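Peptidase M3B, oligoendopeptidase F (PDB 2QR4) probably hydrolyses peptide bonds in short peptides, as a zinc-dependent oligoendopeptidase of family M3. Local coordinates at residues G313-A318 with N529-L534; L367-G372 with I398-N403. One frame throughout, in Å; residues are numbered along the deposited sequence.

Contact 1: residues G313-A318 with N529-L534; sequences GEEYMA and NYLAYL
Y316 and E315 meet Y530, L531 and L534 where two helices of the mostly helical M3 peptidase fold run side by side, their directions 34° apart. The axes stay 11.1 Å from each other, so side chains alone bridge the gap, and no hydrogen bond crosses it. Following helix 526-536, Y530 comes first: its CE2 lies 4.5 Å from Y316 CE1, a loose touch at the edge of the Y530 ring. The same ring has Y533 CD2 of its own helix over one face, offset toward the rim, while its far end packs on A399 and T402 of helix 394-414. One residue on, L531 reaches between two neighbours with its forked tip. CD1 touches E315 CB at 4.1 Å on the more exposed flank, and CD2 approaches Y316 CD1 near the plane of the ring. Y316 has CG anti to the backbone N (chi1 -168°), and its ring meets both leucines with the CD1-CE1 edge. Its hydroxyl is hydrogen-bonded outside the pair, to N403 ND2 of helix 394-414. A turn later comes L534, whose side chain crosses Y316 at about a right angle; its CD1 sits in the plane of the tyrosine ring, at the edge, 4.0 Å from CE1.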
loop_
_atom_site.group_PDB
_atom_site.type_symbol
_atom_site.label_atom_id
_atom_site.label_comp_id
_atom_site.label_asym_id
_atom_site.label_seq_id
_atom_site.Cartn_x
_atom_site.Cartn_y
_atom_site.Cartn_z
ATOM N N GLY A 313 1.551 8.823 50.612
ATOM C CA GLY A 313 2.412 9.498 51.583
ATOM C C GLY A 313 2.471 11.013 51.469
ATOM O O GLY A 313 1.941 11.594 50.521
ATOM N N GLU A 314 3.140 11.641 52.440
ATOM C CA GLU A 314 3.232 13.105 52.538
ATOM C C GLU A 314 3.741 13.789 51.267
ATOM O O GLU A 314 3.036 14.622 50.688
ATOM C CB GLU A 314 4.087 13.523 53.743
ATOM C CG GLU A 314 3.303 13.771 55.033
ATOM N N GLU A 315 4.958 13.451 50.837
ATOM C CA GLU A 315 5.516 14.029 49.614
ATOM C C GLU A 315 4.496 14.070 48.470
ATOM O O GLU A 315 4.169 15.148 47.960
ATOM C CB GLU A 315 6.770 13.271 49.165
ATOM C CG GLU A 315 8.085 13.924 49.569
ATOM C CD GLU A 315 9.185 13.711 48.532
ATOM O OE1 GLU A 315 10.321 13.360 48.917
ATOM O OE2 GLU A 315 8.915 13.897 47.327
ATOM N N TYR A 316 3.996 12.897 48.083
ATOM C CA TYR A 316 3.037 12.764 46.978
ATOM C C TYR A 316 1.790 13.639 47.124
ATOM O O TYR A 316 1.375 14.302 46.168
ATOM C CB TYR A 316 2.612 11.300 46.811
ATOM C CG TYR A 316 1.851 11.023 45.532
ATOM C CD1 TYR A 316 2.495 10.480 44.423
ATOM C CD2 TYR A 316 0.489 11.310 45.424
ATOM C CE1 TYR A 316 1.807 10.224 43.246
ATOM C CE2 TYR A 316 -0.208 11.055 44.250
ATOM C CZ TYR A 316 0.457 10.508 43.163
ATOM O OH TYR A 316 -0.219 10.260 41.983
HETATM N N MSE A 317 1.189 13.625 48.313
HETATM C CA MSE A 317 -0.022 14.405 48.583
HETATM C C MSE A 317 0.131 15.888 48.250
HETATM O O MSE A 317 -0.653 16.436 47.471
HETATM C CB MSE A 317 -0.458 14.238 50.043
HETATM C CG MSE A 317 -0.925 12.829 50.392
HETATM SE SE MSE A 317 -2.336 12.184 49.202
HETATM C CE MSE A 317 -3.703 13.502 49.645
ATOM N N ALA A 318 1.138 16.530 48.839
ATOM C CA ALA A 318 1.374 17.950 48.606
ATOM C C ALA A 318 1.646 18.248 47.131
ATOM O O ALA A 318 1.170 19.252 46.603
ATOM C CB ALA A 318 2.515 18.471 49.487
ATOM N N ASN A 529 10.800 3.944 46.258
ATOM C CA ASN A 529 11.113 3.474 44.911
ATOM C C ASN A 529 10.104 3.917 43.843
ATOM O O ASN A 529 10.481 4.205 42.702
ATOM C CB ASN A 529 11.265 1.952 44.898
ATOM C CG ASN A 529 12.519 1.482 45.608
ATOM O OD1 ASN A 529 13.298 2.282 46.131
ATOM N ND2 ASN A 529 12.721 0.174 45.631
ATOM N N TYR A 530 8.825 3.955 44.209
ATOM C CA TYR A 530 7.801 4.464 43.306
ATOM C C TYR A 530 8.019 5.948 43.027
ATOM O O TYR A 530 7.917 6.389 41.883
ATOM C CB TYR A 530 6.403 4.241 43.883
ATOM C CG TYR A 530 5.282 4.651 42.952
ATOM C CD1 TYR A 530 4.880 3.818 41.919
ATOM C CD2 TYR A 530 4.621 5.870 43.107
ATOM C CE1 TYR A 530 3.852 4.182 41.059
ATOM C CE2 TYR A 530 3.584 6.245 42.246
ATOM C CZ TYR A 530 3.210 5.393 41.226
ATOM O OH TYR A 530 2.194 5.730 40.362
ATOM N N LEU A 531 8.320 6.712 44.073
ATOM C CA LEU A 531 8.549 8.138 43.922
ATOM C C LEU A 531 9.764 8.386 43.042
ATOM O O LEU A 531 9.741 9.262 42.182
ATOM C CB LEU A 531 8.733 8.824 45.283
ATOM C CG LEU A 531 7.580 8.780 46.295
ATOM C CD1 LEU A 531 7.848 9.740 47.458
ATOM C CD2 LEU A 531 6.239 9.089 45.643
ATOM N N ALA A 532 10.821 7.609 43.254
ATOM C CA ALA A 532 12.033 7.721 42.441
ATOM C C ALA A 532 11.767 7.361 40.978
ATOM O O ALA A 532 12.444 7.856 40.077
ATOM C CB ALA A 532 13.151 6.857 43.013
ATOM N N TYR A 533 10.783 6.497 40.747
ATOM C CA TYR A 533 10.347 6.188 39.390
ATOM C C TYR A 533 9.581 7.365 38.789
ATOM O O TYR A 533 9.538 7.537 37.568
ATOM C CB TYR A 533 9.486 4.926 39.364
ATOM C CG TYR A 533 8.249 5.081 38.519
ATOM C CD1 TYR A 533 8.329 5.098 37.134
ATOM C CD2 TYR A 533 7.000 5.223 39.107
ATOM C CE1 TYR A 533 7.198 5.252 36.353
ATOM C CE2 TYR A 533 5.862 5.375 38.339
ATOM C CZ TYR A 533 5.967 5.391 36.962
ATOM O OH TYR A 533 4.834 5.541 36.188
ATOM N N LEU A 534 8.972 8.166 39.658
ATOM C CA LEU A 534 8.277 9.378 39.237
ATOM C C LEU A 534 9.282 10.473 38.909
ATOM O O LEU A 534 9.076 11.268 37.994
ATOM C CB LEU A 534 7.328 9.859 40.335
ATOM C CG LEU A 534 6.158 8.943 40.688
ATOM C CD1 LEU A 534 5.477 9.426 41.958
ATOM C CD2 LEU A 534 5.165 8.848 39.528
#

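Contact 2: residues L367-G372 with I398-N403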
loop_
_atom_site.group_PDB
_atom_site.type_symbol
_atom_site.label_atom_id
_atom_site.label_comp_id
_atom_site.label_asym_id
_atom_site.label_seq_id
_atom_site.Cartn_x
_atom_site.Cartn_y
_atom_site.Cartn_z
ATOM N N LEU A 367 -10.909 11.186 37.974
ATOM C CA LEU A 367 -10.237 12.206 38.761
ATOM C C LEU A 367 -8.909 11.673 39.303
ATOM O O LEU A 367 -7.856 12.307 39.178
ATOM C CB LEU A 367 -11.131 12.644 39.915
ATOM C CG LEU A 367 -10.519 13.740 40.783
ATOM C CD1 LEU A 367 -10.293 15.016 39.955
ATOM C CD2 LEU A 367 -11.384 14.009 42.010
ATOM N N VAL A 368 -8.976 10.488 39.891
ATOM C CA VAL A 368 -7.810 9.836 40.459
ATOM C C VAL A 368 -6.793 9.432 39.384
ATOM O O VAL A 368 -5.578 9.548 39.587
ATOM C CB VAL A 368 -8.249 8.639 41.319
ATOM C CG1 VAL A 368 -7.346 7.443 41.103
ATOM C CG2 VAL A 368 -8.316 9.059 42.778
ATOM N N HIS A 369 -7.308 8.986 38.240
ATOM C CA HIS A 369 -6.500 8.678 37.057
ATOM C C HIS A 369 -5.723 9.906 36.557
ATOM O O HIS A 369 -4.551 9.806 36.196
ATOM C CB HIS A 369 -7.416 8.127 35.952
ATOM C CG HIS A 369 -6.695 7.596 34.749
ATOM N ND1 HIS A 369 -6.431 8.368 33.636
ATOM C CD2 HIS A 369 -6.213 6.360 34.472
ATOM C CE1 HIS A 369 -5.803 7.635 32.733
ATOM N NE2 HIS A 369 -5.657 6.415 33.216
ATOM N N GLU A 370 -6.375 11.065 36.551
ATOM C CA GLU A 370 -5.746 12.292 36.062
ATOM C C GLU A 370 -4.723 12.883 37.022
ATOM O O GLU A 370 -3.678 13.374 36.596
ATOM C CB GLU A 370 -6.796 13.340 35.702
ATOM C CG GLU A 370 -7.248 13.266 34.256
ATOM C CD GLU A 370 -8.614 13.884 34.048
ATOM O OE1 GLU A 370 -9.573 13.442 34.718
ATOM O OE2 GLU A 370 -8.732 14.807 33.212
HETATM N N MSE A 371 -5.026 12.842 38.312
HETATM C CA MSE A 371 -4.073 13.283 39.322
HETATM C C MSE A 371 -2.754 12.550 39.135
HETATM O O MSE A 371 -1.683 13.136 39.263
HETATM C CB MSE A 371 -4.614 13.026 40.726
HETATM C CG MSE A 371 -6.000 13.601 40.962
HETATM SE SE MSE A 371 -6.673 13.281 42.765
HETATM C CE MSE A 371 -5.629 14.643 43.714
ATOM N N GLY A 372 -2.845 11.263 38.821
ATOM C CA GLY A 372 -1.666 10.437 38.605
ATOM C C GLY A 372 -0.809 10.924 37.459
ATOM O O GLY A 372 0.407 11.033 37.596
ATOM N N ILE A 398 1.371 4.155 33.768
ATOM C CA ILE A 398 1.532 3.423 35.014
ATOM C C ILE A 398 1.151 4.277 36.213
ATOM O O ILE A 398 0.511 3.788 37.142
ATOM C CB ILE A 398 2.976 2.921 35.189
ATOM C CG1 ILE A 398 3.204 1.673 34.344
ATOM C CG2 ILE A 398 3.263 2.606 36.642
ATOM C CD1 ILE A 398 4.661 1.381 34.093
ATOM N N ALA A 399 1.535 5.550 36.189
ATOM C CA ALA A 399 1.282 6.443 37.324
ATOM C C ALA A 399 -0.207 6.702 37.486
ATOM O O ALA A 399 -0.674 7.054 38.564
ATOM C CB ALA A 399 2.030 7.751 37.160
ATOM N N SER A 400 -0.938 6.511 36.396
ATOM C CA SER A 400 -2.371 6.701 36.365
ATOM C C SER A 400 -3.090 5.453 36.848
ATOM O O SER A 400 -3.945 5.519 37.733
ATOM C CB SER A 400 -2.814 7.029 34.936
ATOM O OG SER A 400 -2.501 8.376 34.621
ATOM N N THR A 401 -2.741 4.319 36.253
ATOM C CA THR A 401 -3.347 3.037 36.595
ATOM C C THR A 401 -3.056 2.677 38.050
ATOM O O THR A 401 -3.912 2.129 38.732
ATOM C CB THR A 401 -2.835 1.938 35.657
ATOM O OG1 THR A 401 -2.918 2.408 34.309
ATOM C CG2 THR A 401 -3.648 0.644 35.788
ATOM N N THR A 402 -1.858 3.005 38.528
ATOM C CA THR A 402 -1.486 2.688 39.894
ATOM C C THR A 402 -2.450 3.394 40.825
ATOM O O THR A 402 -2.934 2.804 41.794
ATOM C CB THR A 402 -0.043 3.129 40.210
ATOM O OG1 THR A 402 0.855 2.521 39.283
ATOM C CG2 THR A 402 0.365 2.714 41.615
ATOM N N ASN A 403 -2.726 4.661 40.528
ATOM C CA ASN A 403 -3.663 5.456 41.321
ATOM C C ASN A 403 -5.074 4.851 41.346
ATOM O O ASN A 403 -5.692 4.749 42.398
ATOM C CB ASN A 403 -3.689 6.900 40.812
ATOM C CG ASN A 403 -2.519 7.729 41.341
ATOM O OD1 ASN A 403 -1.661 7.230 42.064
ATOM N ND2 ASN A 403 -2.495 9.008 40.991
#
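G372 lies against S400 and N403 where two helices cross at 143°, roughly antiparallel, with their axes only 7.3 Å apart. Segment 367-372 carries the first four residues of the HEXXH sequence by which M3 peptidases are known to bind zinc. The tight part is buried. G372 CA comes within 3.5 Å of A399 O in a CA-H...O contact, and N403 ND2 lies 2.9 Å from the same CA. The CB of N403 points toward the opposite helix, and chi1 of -81° sets CG anti to the carbonyl carbon. Its ND2 gives a weak bond to V368 O at 3.4 Å, besides the one to Y316. V368 CG1 lies 3.4 Å from N403 O. S400 OG donates to H369 O over 3.0 Å, tilted 22° from the carbonyl plane. Toward the less buried side the contact thins to H369, partly exposed, whose ring lies with one face against S400 CB, 3.5 Å from the ring centroid in a CH-pi contact. Beyond the pair, H369 also touches E397 and E404, helix 503-520 backs T401, Y530 and Y533 of helix 526-536 lie on A399, and helix 302-308 meets M371, a selenomethionine.

Overall arrangement
From the N terminus, the chain reaches helix 313-318 first, then helix 361-379, which follows it in the modelled order, and helix 394-414. Contact 2 brings these last two together, closing a short loop with 25 residues between its segments. Helix 526-536 comes much later and returns to helix 313-318, so contact 1 closes a loop of 210 residues that holds contact 2 nested inside. Their centres lie 13 Å apart. They join directly: Y316 OH and N403 ND2 are 2.8 Å apart in a probable hydrogen bond, and Y533 OH packs on I398 CG2. Thus the pair farther from the chain's centre is tied to the nearer one, whose helix 361-379 bears the HEXXH sequence.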